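Local coordinates for FMN reductase (NADPH) (Bacillus subtilis, PDB 3N2S), which uses NADPH to drive flavin reduction with bound FMN and also reduces nitroaromatic compounds, quinones and azo dyes, at residues F17-V31 against Q67-F79. Residues are numbered along the deposited sequence; the frame is centred on the assembly and turned at random.
With FMN (flavin mononucleotide), chain E.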
loop_
_atom_site.group_PDB
_atom_site.type_symbol
_atom_site.label_atom_id
_atom_site.label_comp_id
_atom_site.label_asym_id
_atom_site.label_seq_id
_atom_site.Cartn_x
_atom_site.Cartn_y
_atom_site.Cartn_z
ATOM N N PHE A 17 -18.664 -12.796 9.784
ATOM C CA PHE A 17 -18.668 -11.945 10.970
ATOM C C PHE A 17 -19.965 -12.024 11.732
ATOM O O PHE A 17 -20.992 -12.298 11.135
ATOM C CB PHE A 17 -18.462 -10.470 10.560
ATOM C CG PHE A 17 -17.170 -10.154 9.861
ATOM C CD1 PHE A 17 -15.970 -10.088 10.574
ATOM C CD2 PHE A 17 -17.153 -9.847 8.502
ATOM C CE1 PHE A 17 -14.773 -9.715 9.939
ATOM C CE2 PHE A 17 -15.956 -9.510 7.860
ATOM C CZ PHE A 17 -14.775 -9.438 8.583
ATOM N N THR A 18 -19.936 -11.684 13.031
ATOM C CA THR A 18 -21.170 -11.609 13.838
ATOM C C THR A 18 -21.822 -10.256 13.505
ATOM O O THR A 18 -21.180 -9.418 12.875
ATOM C CB THR A 18 -20.855 -11.654 15.335
ATOM O OG1 THR A 18 -20.251 -10.415 15.727
ATOM C CG2 THR A 18 -19.987 -12.862 15.737
ATOM N N ASP A 19 -23.052 -10.011 13.999
ATOM C CA ASP A 19 -23.746 -8.743 13.765
ATOM C C ASP A 19 -23.286 -7.622 14.722
ATOM O O ASP A 19 -23.810 -6.507 14.642
ATOM C CB ASP A 19 -25.277 -8.950 13.832
ATOM C CG ASP A 19 -25.821 -9.537 15.133
ATOM O OD1 ASP A 19 -25.011 -9.821 16.052
ATOM O OD2 ASP A 19 -27.051 -9.758 15.215
ATOM N N GLN A 20 -22.318 -7.905 15.618
ATOM C CA GLN A 20 -21.824 -6.925 16.600
ATOM C C GLN A 20 -21.063 -5.790 15.913
ATOM O O GLN A 20 -20.004 -6.028 15.325
ATOM C CB GLN A 20 -20.950 -7.589 17.667
ATOM C CG GLN A 20 -20.626 -6.660 18.845
ATOM C CD GLN A 20 -19.706 -7.282 19.875
ATOM O OE1 GLN A 20 -19.412 -8.481 19.849
ATOM N NE2 GLN A 20 -19.215 -6.469 20.795
ATOM N N LEU A 21 -21.596 -4.567 16.003
ATOM C CA LEU A 21 -20.968 -3.408 15.373
ATOM C C LEU A 21 -19.722 -2.967 16.138
ATOM O O LEU A 21 -19.607 -3.210 17.344
ATOM C CB LEU A 21 -21.954 -2.230 15.202
ATOM C CG LEU A 21 -23.281 -2.488 14.445
ATOM C CD1 LEU A 21 -24.233 -1.334 14.615
ATOM C CD2 LEU A 21 -23.052 -2.764 12.957
ATOM N N LEU A 22 -18.780 -2.326 15.431
ATOM C CA LEU A 22 -17.600 -1.752 16.064
ATOM C C LEU A 22 -18.080 -0.561 16.877
ATOM O O LEU A 22 -19.011 0.129 16.459
ATOM C CB LEU A 22 -16.590 -1.260 15.020
ATOM C CG LEU A 22 -15.974 -2.317 14.078
ATOM C CD1 LEU A 22 -14.741 -1.747 13.388
ATOM C CD2 LEU A 22 -15.592 -3.616 14.827
ATOM N N THR A 23 -17.445 -0.322 18.024
ATOM C CA THR A 23 -17.780 0.832 18.856
ATOM C C THR A 23 -17.126 2.084 18.252
ATOM O O THR A 23 -16.216 1.963 17.420
ATOM C CB THR A 23 -17.323 0.597 20.307
ATOM O OG1 THR A 23 -15.895 0.591 20.352
ATOM C CG2 THR A 23 -17.883 -0.702 20.896
ATOM N N ALA A 24 -17.552 3.280 18.690
ATOM C CA ALA A 24 -16.960 4.534 18.218
ATOM C C ALA A 24 -15.484 4.611 18.628
ATOM O O ALA A 24 -14.674 5.132 17.862
ATOM C CB ALA A 24 -17.734 5.722 18.763
ATOM N N GLU A 25 -15.134 4.041 19.800
ATOM C CA GLU A 25 -13.757 3.979 20.318
ATOM C C GLU A 25 -12.875 3.075 19.419
ATOM O O GLU A 25 -11.730 3.435 19.132
ATOM C CB GLU A 25 -13.746 3.453 21.763
ATOM C CG GLU A 25 -12.364 3.402 22.398
ATOM C CD GLU A 25 -12.276 2.537 23.641
ATOM O OE1 GLU A 25 -12.464 1.303 23.521
ATOM O OE2 GLU A 25 -12.012 3.089 24.734
ATOM N N GLU A 26 -13.396 1.891 19.020
ATOM C CA GLU A 26 -12.677 0.958 18.131
ATOM C C GLU A 26 -12.425 1.618 16.770
ATOM O O GLU A 26 -11.306 1.533 16.267
ATOM C CB GLU A 26 -13.466 -0.346 17.943
ATOM C CG GLU A 26 -13.392 -1.272 19.150
ATOM C CD GLU A 26 -14.313 -2.480 19.148
ATOM O OE1 GLU A 26 -15.393 -2.421 18.517
ATOM O OE2 GLU A 26 -13.964 -3.478 19.815
ATOM N N ILE A 27 -13.463 2.288 16.187
ATOM C CA ILE A 27 -13.368 2.995 14.891
ATOM C C ILE A 27 -12.319 4.104 15.007
ATOM O O ILE A 27 -11.471 4.255 14.119
ATOM C CB ILE A 27 -14.760 3.536 14.426
ATOM C CG1 ILE A 27 -15.716 2.361 14.059
ATOM C CG2 ILE A 27 -14.620 4.546 13.252
ATOM C CD1 ILE A 27 -17.199 2.726 13.966
ATOM N N ASP A 28 -12.384 4.877 16.114
ATOM C CA ASP A 28 -11.414 5.938 16.356
ATOM C C ASP A 28 -9.969 5.410 16.362
ATOM O O ASP A 28 -9.115 5.979 15.683
ATOM C CB ASP A 28 -11.732 6.687 17.658
ATOM C CG ASP A 28 -10.820 7.863 17.861
ATOM O OD1 ASP A 28 -10.991 8.862 17.147
ATOM O OD2 ASP A 28 -9.892 7.752 18.688
ATOM N N THR A 29 -9.720 4.312 17.088
ATOM C CA THR A 29 -8.398 3.677 17.210
ATOM C C THR A 29 -7.918 3.184 15.827
ATOM O O THR A 29 -6.764 3.417 15.476
ATOM C CB THR A 29 -8.454 2.565 18.266
ATOM O OG1 THR A 29 -8.755 3.156 19.523
ATOM C CG2 THR A 29 -7.162 1.782 18.379
ATOM N N LEU A 30 -8.820 2.548 15.051
ATOM C CA LEU A 30 -8.523 2.045 13.706
ATOM C C LEU A 30 -8.113 3.175 12.755
ATOM O O LEU A 30 -7.110 3.045 12.049
ATOM C CB LEU A 30 -9.721 1.264 13.144
ATOM C CG LEU A 30 -10.024 -0.078 13.804
ATOM C CD1 LEU A 30 -11.257 -0.691 13.224
ATOM C CD2 LEU A 30 -8.843 -1.020 13.718
ATOM N N VAL A 31 -8.862 4.290 12.769
ATOM C CA VAL A 31 -8.578 5.467 11.942
ATOM C C VAL A 31 -7.224 6.099 12.334
ATOM O O VAL A 31 -6.391 6.340 11.462
ATOM C CB VAL A 31 -9.749 6.488 11.933
ATOM C CG1 VAL A 31 -9.349 7.790 11.227
ATOM C CG2 VAL A 31 -10.999 5.882 11.286
ATOM N N GLN A 67 -20.848 -9.774 -2.254
ATOM C CA GLN A 67 -19.970 -10.232 -1.201
ATOM C C GLN A 67 -20.687 -9.897 0.104
ATOM O O GLN A 67 -20.739 -8.734 0.479
ATOM C CB GLN A 67 -18.587 -9.572 -1.332
ATOM C CG GLN A 67 -17.939 -9.866 -2.691
ATOM C CD GLN A 67 -16.458 -9.624 -2.688
ATOM O OE1 GLN A 67 -15.763 -10.054 -1.778
ATOM N NE2 GLN A 67 -15.943 -8.962 -3.720
ATOM N N PRO A 68 -21.335 -10.895 0.758
ATOM C CA PRO A 68 -22.173 -10.603 1.944
ATOM C C PRO A 68 -21.478 -10.018 3.166
ATOM O O PRO A 68 -22.110 -9.333 3.975
ATOM C CB PRO A 68 -22.835 -11.957 2.261
ATOM C CG PRO A 68 -21.930 -12.973 1.637
ATOM C CD PRO A 68 -21.418 -12.319 0.387
ATOM N N TYR A 69 -20.184 -10.286 3.301
ATOM C CA TYR A 69 -19.330 -9.797 4.373
ATOM C C TYR A 69 -19.011 -8.289 4.227
ATOM O O TYR A 69 -18.379 -7.712 5.102
ATOM C CB TYR A 69 -18.079 -10.674 4.527
ATOM C CG TYR A 69 -17.519 -11.201 3.215
ATOM C CD1 TYR A 69 -16.435 -10.577 2.596
ATOM C CD2 TYR A 69 -18.049 -12.344 2.613
ATOM C CE1 TYR A 69 -15.905 -11.066 1.399
ATOM C CE2 TYR A 69 -17.542 -12.831 1.406
ATOM C CZ TYR A 69 -16.465 -12.187 0.806
ATOM O OH TYR A 69 -15.948 -12.688 -0.358
ATOM N N VAL A 70 -19.538 -7.647 3.175
ATOM C CA VAL A 70 -19.449 -6.194 2.953
ATOM C C VAL A 70 -20.644 -5.591 3.733
ATOM O O VAL A 70 -20.506 -4.525 4.335
ATOM C CB VAL A 70 -19.511 -5.850 1.432
ATOM C CG1 VAL A 70 -19.814 -4.365 1.191
ATOM C CG2 VAL A 70 -18.208 -6.251 0.729
ATOM N N GLU A 71 -21.820 -6.280 3.714
ATOM C CA GLU A 71 -23.014 -5.814 4.451
ATOM C C GLU A 71 -22.940 -6.245 5.890
ATOM O O GLU A 71 -23.255 -5.451 6.774
ATOM C CB GLU A 71 -24.317 -6.428 3.903
ATOM C CG GLU A 71 -24.829 -5.875 2.603
ATOM C CD GLU A 71 -26.249 -6.325 2.298
ATOM O OE1 GLU A 71 -26.416 -7.166 1.391
ATOM O OE2 GLU A 71 -27.194 -5.831 2.955
ATOM N N LYS A 72 -22.639 -7.542 6.121
ATOM C CA LYS A 72 -22.609 -8.129 7.471
ATOM C C LYS A 72 -21.213 -8.103 8.032
ATOM O O LYS A 72 -20.419 -9.020 7.791
ATOM C CB LYS A 72 -23.170 -9.569 7.470
ATOM C CG LYS A 72 -23.469 -10.104 8.873
ATOM C CD LYS A 72 -23.895 -11.580 8.855
ATOM C CE LYS A 72 -24.587 -11.999 10.133
ATOM N NZ LYS A 72 -23.677 -11.966 11.304
ATOM N N ASN A 73 -20.929 -7.057 8.826
ATOM C CA ASN A 73 -19.635 -6.845 9.495
ATOM C C ASN A 73 -19.816 -5.813 10.624
ATOM O O ASN A 73 -20.921 -5.315 10.819
ATOM C CB ASN A 73 -18.555 -6.397 8.454
ATOM C CG ASN A 73 -18.937 -5.172 7.661
ATOM O OD1 ASN A 73 -19.460 -4.197 8.208
ATOM N ND2 ASN A 73 -18.736 -5.209 6.346
ATOM N N GLY A 74 -18.743 -5.475 11.324
ATOM C CA GLY A 74 -18.764 -4.489 12.406
ATOM C C GLY A 74 -18.743 -3.058 11.902
ATOM O O GLY A 74 -19.217 -2.146 12.594
ATOM N N HIS A 75 -18.136 -2.849 10.703
ATOM C CA HIS A 75 -18.032 -1.565 9.987
ATOM C C HIS A 75 -17.407 -1.827 8.632
ATOM O O HIS A 75 -16.576 -2.739 8.518
ATOM C CB HIS A 75 -17.166 -0.547 10.764
ATOM C CG HIS A 75 -17.466 0.892 10.429
ATOM N ND1 HIS A 75 -18.746 1.406 10.534
ATOM C CD2 HIS A 75 -16.637 1.890 10.050
ATOM C CE1 HIS A 75 -18.661 2.680 10.193
ATOM N NE2 HIS A 75 -17.412 3.021 9.910
ATOM N N PHE A 76 -17.781 -1.033 7.616
ATOM C CA PHE A 76 -17.179 -1.155 6.290
ATOM C C PHE A 76 -16.455 0.142 5.935
ATOM O O PHE A 76 -17.089 1.196 5.849
ATOM C CB PHE A 76 -18.206 -1.552 5.216
ATOM C CG PHE A 76 -17.597 -1.891 3.873
ATOM C CD1 PHE A 76 -16.744 -2.985 3.730
ATOM C CD2 PHE A 76 -17.884 -1.123 2.742
ATOM C CE1 PHE A 76 -16.174 -3.280 2.485
ATOM C CE2 PHE A 76 -17.326 -1.431 1.507
ATOM C CZ PHE A 76 -16.487 -2.512 1.385
ATOM N N PHE A 77 -15.132 0.066 5.778
ATOM C CA PHE A 77 -14.302 1.218 5.436
ATOM C C PHE A 77 -13.977 1.209 3.948
ATOM O O PHE A 77 -13.665 0.158 3.402
ATOM C CB PHE A 77 -12.987 1.209 6.237
ATOM C CG PHE A 77 -13.120 1.276 7.745
ATOM C CD1 PHE A 77 -13.054 2.499 8.412
ATOM C CD2 PHE A 77 -13.225 0.112 8.505
ATOM C CE1 PHE A 77 -13.107 2.556 9.811
ATOM C CE2 PHE A 77 -13.318 0.175 9.906
ATOM C CZ PHE A 77 -13.248 1.396 10.547
ATOM N N VAL A 78 -14.020 2.381 3.297
ATOM C CA VAL A 78 -13.617 2.469 1.889
ATOM C C VAL A 78 -12.387 3.366 1.826
ATOM O O VAL A 78 -12.461 4.544 2.207
ATOM C CB VAL A 78 -14.732 2.892 0.882
ATOM C CG1 VAL A 78 -14.168 2.992 -0.545
ATOM C CG2 VAL A 78 -15.905 1.912 0.929
ATOM N N PHE A 79 -11.257 2.806 1.346
ATOM C CA PHE A 79 -10.013 3.561 1.215
ATOM C C PHE A 79 -9.960 4.198 -0.141
ATOM O O PHE A 79 -10.136 3.509 -1.150
ATOM C CB PHE A 79 -8.765 2.675 1.473
ATOM C CG PHE A 79 -8.549 2.456 2.948
ATOM C CD1 PHE A 79 -7.614 3.211 3.650
ATOM C CD2 PHE A 79 -9.324 1.536 3.654
ATOM C CE1 PHE A 79 -7.448 3.042 5.029
ATOM C CE2 PHE A 79 -9.142 1.350 5.028
ATOM C CZ PHE A 79 -8.207 2.112 5.708
HETATM N N1 FMN E . -11.201 -11.097 -0.791
HETATM C C2 FMN E . -12.525 -11.163 -1.096
HETATM O O2 FMN E . -13.237 -12.076 -0.639
HETATM N N3 FMN E . -13.097 -10.235 -1.908
HETATM C C4 FMN E . -12.481 -9.145 -2.475
HETATM O O4 FMN E . -13.063 -8.327 -3.198
HETATM C C4A FMN E . -11.043 -9.008 -2.154
HETATM N N5 FMN E . -10.369 -7.972 -2.589
HETATM C C5A FMN E . -9.047 -7.816 -2.120
HETATM C C6 FMN E . -8.357 -6.634 -2.496
HETATM C C7 FMN E . -7.096 -6.358 -1.987
HETATM C C7M FMN E . -6.434 -5.031 -2.327
HETATM C C8 FMN E . -6.422 -7.341 -1.161
HETATM C C8M FMN E . -5.042 -7.118 -0.651
HETATM C C9 FMN E . -7.089 -8.547 -0.795
HETATM C C9A FMN E . -8.391 -8.821 -1.274
HETATM N N10 FMN E . -9.153 -9.950 -0.874
HETATM C C10 FMN E . -10.458 -10.091 -1.228
HETATM C "C1'" FMN E . -8.533 -10.962 0.010
HETATM C "C2'" FMN E . -7.573 -11.837 -0.809
HETATM O "O2'" FMN E . -8.345 -12.701 -1.533
HETATM C "C3'" FMN E . -6.737 -12.632 0.190
HETATM O "O3'" FMN E . -5.948 -11.665 0.947
HETATM C "C4'" FMN E . -5.825 -13.731 -0.517
HETATM O "O4'" FMN E . -6.693 -14.809 -0.917
HETATM C "C5'" FMN E . -4.844 -14.332 0.527
HETATM O "O5'" FMN E . -5.658 -14.914 1.588
HETATM P P FMN E . -5.428 -14.534 3.142
HETATM O O1P FMN E . -4.030 -14.922 3.551
HETATM O O2P FMN E . -6.582 -15.302 3.749
HETATM O O3P FMN E . -5.751 -13.031 3.204
HETATM O O HOH W 1 -20.450 -11.662 7.530
#
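Ile27 sets its CD1 methyl squarely over one face of the His75 imidazole, a CH-pi contact 3.9 Å from the ring centroid and only 2° off the normal, while Phe77 CE1 meets the edge of that ring. His75 CD2 in turn lies over one face of Phe77, offset toward the rim; Leu22 CD1 comes to the Phe77 edge, and Leu30 CD1, Val31 CG2 and Ile27 CG2 approach obliquely. Helix 24-35 of the nitroreductase alpha-beta-alpha sandwich is thereby laid on strand 75-82; the axes of residues 24-31 and 75-79 lie 25° apart. The helix starts with a capping box, Glu26 N donating to Thr23 OG1 and Thr23 N to Glu26 OE1. Met121 of helix 104-127 also touches Phe77, and Tyr182 of the second subunit hydrogen-bonds to His75 NE2 and packs on Ile27, which brings the dimer interface to this cluster.

Ahead of the helix, the loop follows the strand entrance, where Gly74 and His75 form a classic beta bulge against Val163. Leu22 N donates to Gly74 O in a nearly straight bond (176°), and Gly74 CA makes a CA-H...O contact of 3.5 Å with Gln20 O. The Phe17 ring receives Lys72 O at its edge and, obliquely, Asn73 CB, 3.7 Å from its CD2; Phe17 CE2 also lies 4.1 Å from Tyr69 CB. An alanine in place of Phe17 would probably leave the CB of both Asn73 and Tyr69 without an aromatic neighbour, opening a gap beside the turn that presents Tyr69 OH to FMN O2. Asn73 ND2 ties that turn together through Tyr69 O, and its OD1 is held by Lys57. Lys72, extended until a bend at chi4, donates from NZ to Phe17 O at 2.7 Å, and a water joins Phe17 N to Lys72 O.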